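Local coordinates for flagellar hook associated protein type 3 FlgL (Legionella pneumophila subsp. pneumophila, PDB 5YTI) that probably serves as a structural component of the bacterial flagellum, as a hook-associated member of the flagellin family that joins hook to filament, at residues 186-189 with 193-196; 226-231 with 236-241; 243-248 with 268-273. All coordinates share one frame; numbering follows the deposited sequence.

Interaction 1. Residues 186-189 with 193-196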
loop_
_atom_site.group_PDB
_atom_site.type_symbol
_atom_site.label_atom_id
_atom_site.label_comp_id
_atom_site.label_asym_id
_atom_site.label_seq_id
_atom_site.Cartn_x
_atom_site.Cartn_y
_atom_site.Cartn_z
ATOM N N ILE A 186 0.663 1.428 -4.245
ATOM C CA ILE A 186 1.894 1.127 -3.519
ATOM C C ILE A 186 2.107 2.359 -2.709
ATOM O O ILE A 186 2.046 3.459 -3.242
ATOM C CB ILE A 186 3.075 0.970 -4.463
ATOM C CG1 ILE A 186 2.747 -0.081 -5.499
ATOM C CG2 ILE A 186 4.324 0.604 -3.698
ATOM C CD1 ILE A 186 3.921 -0.436 -6.368
ATOM N N PRO A 187 2.313 2.198 -1.414
ATOM C CA PRO A 187 2.298 3.422 -0.657
ATOM C C PRO A 187 3.589 4.196 -0.858
ATOM O O PRO A 187 4.693 3.620 -1.065
ATOM C CB PRO A 187 2.131 2.948 0.802
ATOM C CG PRO A 187 1.887 1.469 0.722
ATOM C CD PRO A 187 2.551 1.032 -0.556
ATOM N N SER A 188 3.417 5.512 -0.817
ATOM C CA SER A 188 4.502 6.461 -0.961
ATOM C C SER A 188 5.252 6.613 0.336
ATOM O O SER A 188 4.810 6.147 1.395
ATOM C CB SER A 188 3.943 7.814 -1.345
ATOM O OG SER A 188 2.914 8.207 -0.435
ATOM N N GLY A 189 6.377 7.309 0.263
ATOM C CA GLY A 189 7.218 7.523 1.429
ATOM C C GLY A 189 7.839 6.202 1.816
ATOM O O GLY A 189 8.081 5.313 0.956
ATOM N N PHE A 193 4.642 7.069 6.191
ATOM C CA PHE A 193 4.642 8.538 5.978
ATOM C C PHE A 193 5.648 9.081 4.947
ATOM O O PHE A 193 6.754 8.541 4.737
ATOM C CB PHE A 193 4.767 9.312 7.299
ATOM C CG PHE A 193 5.956 8.925 8.120
ATOM C CD1 PHE A 193 5.874 7.888 9.051
ATOM C CD2 PHE A 193 7.159 9.577 7.965
ATOM C CE1 PHE A 193 6.982 7.512 9.808
ATOM C CE2 PHE A 193 8.265 9.199 8.715
ATOM C CZ PHE A 193 8.174 8.174 9.644
ATOM N N ALA A 194 5.232 10.176 4.313
ATOM C CA ALA A 194 6.005 10.791 3.250
ATOM C C ALA A 194 6.408 12.207 3.617
ATOM O O ALA A 194 5.739 12.846 4.420
ATOM C CB ALA A 194 5.213 10.779 1.962
ATOM N N ILE A 195 7.506 12.677 3.023
ATOM C CA ILE A 195 8.094 13.977 3.343
ATOM C C ILE A 195 8.518 14.769 2.102
ATOM O O ILE A 195 9.410 14.357 1.351
ATOM C CB ILE A 195 9.315 13.797 4.212
ATOM C CG1 ILE A 195 8.937 13.012 5.452
ATOM C CG2 ILE A 195 9.892 15.146 4.576
ATOM C CD1 ILE A 195 10.138 12.561 6.241
ATOM N N ARG A 196 7.881 15.921 1.928
ATOM C CA ARG A 196 8.054 16.785 0.778
ATOM C C ARG A 196 8.485 18.140 1.348
ATOM O O ARG A 196 8.390 18.344 2.548
ATOM C CB ARG A 196 6.698 16.898 0.013
ATOM C CG ARG A 196 5.932 15.590 -0.225
#
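Gly189 meets the start of strand 193-197 through its backbone. Its CA lies 3.5 Å from Phe193 O, and the angle of 144° at the hydrogen fits a CA-H...O contact. The methyl of Ala194 points back toward the loop, with CB 3.9 Å from Gly189 CA. Ser188 adds a looser touch, OG to Ala194 CB at 4.2 Å. The phi of Gly189 is positive (69°), a backbone shape that glycine accepts easily.

Ser188 OG and Gly189 N find partners outside the strand: Ser188 OG is hydrogen-bonded to Lys292 N, and Gly189 N to Gln330 OE1 of helix 316-374, whose Gln326 takes the N-H of Ile195. The backbone of Ala194 pairs with Ser289 of strand 285-290; strand 193-197 is an outermost strand of the antiparallel five-stranded sheet within this chain. The side chain of Phe193 sets off away from the loop, and its ring packs on Val213 and Ile288.

The contact thus closes the short connection between helix 179-184 and the sheet, with the long helix 316-374 alongside. Between the two segments there is only van der Waals contact and one CH...O approach. Their relative position therefore probably depends more on the hydrogen bonds each makes to its neighbours than on attraction between them.

Interaction 2. Residues 226-231 with 236-241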
loop_
_atom_site.group_PDB
_atom_site.type_symbol
_atom_site.label_atom_id
_atom_site.label_comp_id
_atom_site.label_asym_id
_atom_site.label_seq_id
_atom_site.Cartn_x
_atom_site.Cartn_y
_atom_site.Cartn_z
HETATM N N MSE A 226 6.867 20.689 9.888
HETATM C CA MSE A 226 8.101 20.846 10.644
HETATM C C MSE A 226 8.692 22.161 10.231
HETATM O O MSE A 226 8.937 22.417 9.042
HETATM C CB MSE A 226 9.070 19.703 10.326
HETATM C CG MSE A 226 10.334 19.729 11.194
HETATM SE SE MSE A 226 11.657 18.366 10.642
HETATM C CE MSE A 226 11.149 17.258 12.181
ATOM N N THR A 227 8.928 23.008 11.212
ATOM C CA THR A 227 9.296 24.379 10.957
ATOM C C THR A 227 10.548 24.621 11.816
ATOM O O THR A 227 10.543 24.358 13.037
ATOM C CB THR A 227 8.092 25.331 11.288
ATOM O OG1 THR A 227 7.194 24.691 12.205
ATOM C CG2 THR A 227 7.222 25.651 10.038
ATOM N N PHE A 228 11.634 25.055 11.175
ATOM C CA PHE A 228 12.851 25.457 11.901
ATOM C C PHE A 228 12.827 26.957 12.234
ATOM O O PHE A 228 12.619 27.804 11.355
ATOM C CB PHE A 228 14.122 25.103 11.087
ATOM C CG PHE A 228 14.210 23.649 10.722
ATOM C CD1 PHE A 228 14.742 22.739 11.592
ATOM C CD2 PHE A 228 13.701 23.196 9.537
ATOM C CE1 PHE A 228 14.761 21.401 11.288
ATOM C CE2 PHE A 228 13.720 21.856 9.219
ATOM C CZ PHE A 228 14.243 20.957 10.101
ATOM N N ALA A 229 13.020 27.310 13.497
ATOM C CA ALA A 229 13.100 28.733 13.836
ATOM C C ALA A 229 13.891 28.992 15.129
ATOM O O ALA A 229 14.583 28.086 15.629
ATOM C CB ALA A 229 11.699 29.361 13.883
ATOM N N LEU A 230 13.768 30.221 15.661
ATOM C CA LEU A 230 14.712 30.775 16.663
ATOM C C LEU A 230 14.263 30.838 18.123
ATOM O O LEU A 230 13.130 31.207 18.455
ATOM C CB LEU A 230 15.168 32.176 16.232
ATOM C CG LEU A 230 15.988 32.189 14.933
ATOM C CD1 LEU A 230 16.145 33.617 14.421
ATOM C CD2 LEU A 230 17.342 31.505 15.134
ATOM N N ASN A 231 15.205 30.445 18.974
ATOM C CA ASN A 231 15.197 30.747 20.404
ATOM C C ASN A 231 15.198 32.246 20.623
ATOM O O ASN A 231 15.679 33.011 19.772
ATOM C CB ASN A 231 16.469 30.197 21.072
ATOM C CG ASN A 231 16.240 28.889 21.792
ATOM O OD1 ASN A 231 15.102 28.467 21.987
ATOM N ND2 ASN A 231 17.323 28.247 22.210
ATOM N N LEU A 236 19.025 27.858 16.782
ATOM C CA LEU A 236 18.062 27.228 15.881
ATOM C C LEU A 236 17.321 26.117 16.610
ATOM O O LEU A 236 17.905 25.411 17.451
ATOM C CB LEU A 236 18.769 26.633 14.671
ATOM C CG LEU A 236 18.733 27.426 13.373
ATOM C CD1 LEU A 236 19.833 26.934 12.436
ATOM C CD2 LEU A 236 17.350 27.309 12.736
ATOM N N VAL A 237 16.047 25.941 16.270
ATOM C CA VAL A 237 15.175 25.081 17.058
ATOM C C VAL A 237 14.156 24.409 16.130
ATOM O O VAL A 237 13.901 24.887 15.032
ATOM C CB VAL A 237 14.531 25.920 18.210
ATOM C CG1 VAL A 237 13.093 26.312 17.899
ATOM C CG2 VAL A 237 14.613 25.199 19.554
ATOM N N VAL A 238 13.601 23.281 16.560
ATOM C CA VAL A 238 12.773 22.436 15.685
ATOM C C VAL A 238 11.369 22.311 16.231
ATOM O O VAL A 238 11.169 21.887 17.395
ATOM C CB VAL A 238 13.361 21.007 15.562
ATOM C CG1 VAL A 238 12.421 20.053 14.832
ATOM C CG2 VAL A 238 14.682 21.058 14.847
HETATM N N MSE A 239 10.396 22.660 15.392
HETATM C CA MSE A 239 9.007 22.626 15.830
HETATM C C MSE A 239 8.198 21.767 14.931
HETATM O O MSE A 239 8.460 21.668 13.741
HETATM C CB MSE A 239 8.481 24.043 15.903
HETATM C CG MSE A 239 9.104 24.627 17.159
HETATM SE SE MSE A 239 8.591 26.495 17.420
HETATM C CE MSE A 239 9.491 27.286 15.844
ATOM N N VAL A 240 7.212 21.115 15.521
ATOM C CA VAL A 240 6.284 20.301 14.757
ATOM C C VAL A 240 4.880 20.465 15.289
ATOM O O VAL A 240 4.632 20.421 16.505
ATOM C CB VAL A 240 6.676 18.801 14.800
ATOM C CG1 VAL A 240 5.581 17.920 14.218
ATOM C CG2 VAL A 240 7.968 18.569 14.039
ATOM N N SER A 241 3.962 20.648 14.364
ATOM C CA SER A 241 2.568 20.707 14.720
ATOM C C SER A 241 1.826 20.085 13.566
ATOM O O SER A 241 2.440 19.666 12.601
ATOM C CB SER A 241 2.141 22.149 14.913
ATOM O OG SER A 241 2.177 22.777 13.644
#
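Residues 226-230 and 236-241 form an antiparallel beta hairpin, with N-to-C directions 145° apart. Thr227 with Met239 and Ala229 with Val237 are hydrogen-bonded pairs. Met226 with Val240, Phe228 with Val238 and Leu230 with Leu236 are non-hydrogen-bonded pairs. Thr227 N gives a bond of 2.9 Å to Met239 O, and Met239 N returns one to Thr227 O. Ala229 N reaches Val237 O at 3.0 Å. The return bond from Val237 N to Ala229 O is weak, because it bends to 121° at the hydrogen.

Met226, Phe228, Val238 and Val240 share one face with Leu230 and Leu236. The side chains of Phe228 and Val238 lie side by side and point the same way, and CE1 of the ring is 3.6 Å from Val238 CG2. Met226 runs out extended, its CG anti to the backbone N (chi1 -174°), and then bends at the selenium. This brings CE against two valine methyls, 3.9 Å from Val240 CG2 and 4.1 Å from Val238 CG1. Ile267 and Phe269 of strand 266-269 extend this apolar cluster. Both methionines are modelled as selenomethionine.

Thr227, Ala229, Val237 and Met239 occupy the other face. Strand 285-290 flanks 224-230 in the sheet, and strand 246-249 flanks 236-242, so the hairpin lies inside the five-stranded sheet. Met239 crosses Thr227 obliquely and is bent at its last torsion. Its terminal CE comes to rest 3.6 Å from Ala229 CB.

Interaction 3. Residues 243-248 with 268-273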
loop_
_atom_site.group_PDB
_atom_site.type_symbol
_atom_site.label_atom_id
_atom_site.label_comp_id
_atom_site.label_asym_id
_atom_site.label_seq_id
_atom_site.Cartn_x
_atom_site.Cartn_y
_atom_site.Cartn_z
ATOM N N THR A 243 -2.409 19.393 11.680
ATOM C CA THR A 243 -3.746 19.846 11.538
ATOM C C THR A 243 -4.566 19.385 12.708
ATOM O O THR A 243 -5.166 20.209 13.370
ATOM C CB THR A 243 -4.400 19.296 10.281
ATOM O OG1 THR A 243 -3.497 19.415 9.186
ATOM C CG2 THR A 243 -5.679 20.061 9.991
ATOM N N LEU A 244 -4.590 18.080 12.977
ATOM C CA LEU A 244 -5.468 17.516 14.020
ATOM C C LEU A 244 -4.863 17.596 15.396
ATOM O O LEU A 244 -5.583 17.592 16.367
ATOM C CB LEU A 244 -5.818 16.049 13.732
ATOM C CG LEU A 244 -6.470 15.740 12.360
ATOM C CD1 LEU A 244 -6.308 14.267 11.934
ATOM C CD2 LEU A 244 -7.946 16.181 12.307
ATOM N N SER A 245 -3.542 17.665 15.484
ATOM C CA SER A 245 -2.835 17.463 16.750
ATOM C C SER A 245 -2.483 18.765 17.395
ATOM O O SER A 245 -1.983 18.782 18.515
ATOM C CB SER A 245 -1.536 16.687 16.513
ATOM O OG SER A 245 -1.791 15.335 16.234
ATOM N N GLY A 246 -2.720 19.866 16.692
ATOM C CA GLY A 246 -2.208 21.138 17.155
ATOM C C GLY A 246 -0.726 20.906 17.307
ATOM O O GLY A 246 -0.143 20.134 16.544
ATOM N N ASN A 247 -0.122 21.549 18.301
ATOM C CA ASN A 247 1.334 21.453 18.511
ATOM C C ASN A 247 1.711 20.156 19.203
ATOM O O ASN A 247 1.095 19.781 20.212
ATOM C CB ASN A 247 1.864 22.557 19.420
ATOM C CG ASN A 247 1.364 23.909 19.051
ATOM O OD1 ASN A 247 1.880 24.509 18.122
ATOM N ND2 ASN A 247 0.388 24.419 19.810
ATOM N N VAL A 248 2.750 19.502 18.691
ATOM C CA VAL A 248 3.238 18.299 19.342
ATOM C C VAL A 248 4.643 18.528 19.875
ATOM O O VAL A 248 4.886 18.164 21.011
ATOM C CB VAL A 248 3.095 17.012 18.477
ATOM C CG1 VAL A 248 1.807 16.255 18.844
ATOM C CG2 VAL A 248 3.104 17.345 16.998
ATOM N N GLY A 268 11.686 12.724 17.091
ATOM C CA GLY A 268 10.605 11.773 17.220
ATOM C C GLY A 268 9.341 12.385 17.790
ATOM O O GLY A 268 9.378 13.185 18.759
ATOM N N PHE A 269 8.231 11.982 17.180
ATOM C CA PHE A 269 6.918 12.355 17.635
ATOM C C PHE A 269 5.863 11.343 17.195
ATOM O O PHE A 269 5.991 10.652 16.185
ATOM C CB PHE A 269 6.559 13.776 17.158
ATOM C CG PHE A 269 6.595 13.958 15.662
ATOM C CD1 PHE A 269 7.774 14.265 15.017
ATOM C CD2 PHE A 269 5.434 13.830 14.899
ATOM C CE1 PHE A 269 7.799 14.447 13.653
ATOM C CE2 PHE A 269 5.461 13.960 13.512
ATOM C CZ PHE A 269 6.646 14.281 12.892
ATOM N N ASN A 270 4.789 11.304 17.969
ATOM C CA ASN A 270 3.659 10.397 17.764
ATOM C C ASN A 270 4.049 9.123 17.020
ATOM O O ASN A 270 3.652 8.898 15.881
ATOM C CB ASN A 270 2.545 11.123 17.020
ATOM C CG ASN A 270 1.875 12.170 17.844
ATOM O OD1 ASN A 270 2.017 12.217 19.066
ATOM N ND2 ASN A 270 1.089 13.001 17.176
ATOM N N GLY A 271 4.869 8.322 17.665
ATOM C CA GLY A 271 5.283 7.046 17.104
ATOM C C GLY A 271 6.263 7.023 15.952
ATOM O O GLY A 271 6.571 5.948 15.473
HETATM N N MSE A 272 6.757 8.169 15.491
HETATM C CA MSE A 272 7.615 8.204 14.285
HETATM C C MSE A 272 8.968 8.768 14.626
HETATM O O MSE A 272 9.065 9.593 15.528
HETATM C CB MSE A 272 7.009 9.064 13.164
HETATM C CG MSE A 272 5.581 8.699 12.761
HETATM SE SE MSE A 272 4.678 10.240 11.914
HETATM C CE MSE A 272 3.101 9.276 11.308
ATOM N N GLU A 273 10.017 8.328 13.918
ATOM C CA GLU A 273 11.371 8.903 14.049
ATOM C C GLU A 273 11.920 9.276 12.664
ATOM O O GLU A 273 11.583 8.633 11.673
ATOM C CB GLU A 273 12.328 7.927 14.782
ATOM C CG GLU A 273 12.116 7.866 16.308
ATOM C CD GLU A 273 13.076 6.940 17.060
ATOM O OE1 GLU A 273 14.138 6.546 16.492
ATOM O OE2 GLU A 273 12.767 6.626 18.246
#
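A tight beta turn meets the edge of the five-stranded sheet here. The turn, Asn270-Gly271, joins strands 266-269 and 272-277 of the three-stranded antiparallel sheet. Opposite it are Ser245, in the bend between strands 236-242 and 246-249, and Val248 on the outermost strand 246-249. Two backbone bonds close the turn: Phe269 N to Met272 O at 3.0 Å, and Met272 N to Phe269 O at 2.7 Å. Both turn residues have positive phi, so the turn resembles type I', though Asn270 departs from its standard angles.

The side-chain amide of Asn270 carries the contact. Its CG is anti to its own carbonyl carbon (chi1 -70°), and the amide extends toward Ser245 and Val248. The side chains of Asn270 and Val248 cross at about a right angle.

The approach of Asn270 ND2 to Ser245 OG is too long for a hydrogen bond, at 3.8 Å. Each has another partner: Asn270 ND2 is hydrogen-bonded to Tyr224 OH, and Ser245 OG to Asp222 OD2, while Asp222 OD1 also holds Leu244 N. Tyr224, from strand 224-230, touches Ser245 and Val248 as well, and its ring meets that of Phe269 with the planes at about 55°, linking both sides of the contact.

What remains between the segments is packing against one methyl: Val248 CG1 lies 3.7 Å from Asn270 ND2 and 4.0 Å from Asn270 OD1.

How the interactions relate
All three contacts belong to the beta-rich part of the chain and follow one another in sequence. Interactions 2 and 3 are closest, with centres about 13 Å apart. They share a sheet, where Val240 O and Val248 N, 3.0 Å apart, probably form a hydrogen bond between neighbouring strands. Val240 CG1 also packs on Phe269 CZ at 4.0 Å. Interaction 1 reaches the same sheet at its opposite outermost strand. It meets interaction 3 through Phe193, whose CE1 is 3.5 Å from Met272 CG. Interactions 1 and 2 do not touch, and their centres are about 22 Å apart. Interaction 3 thus touches both of the others.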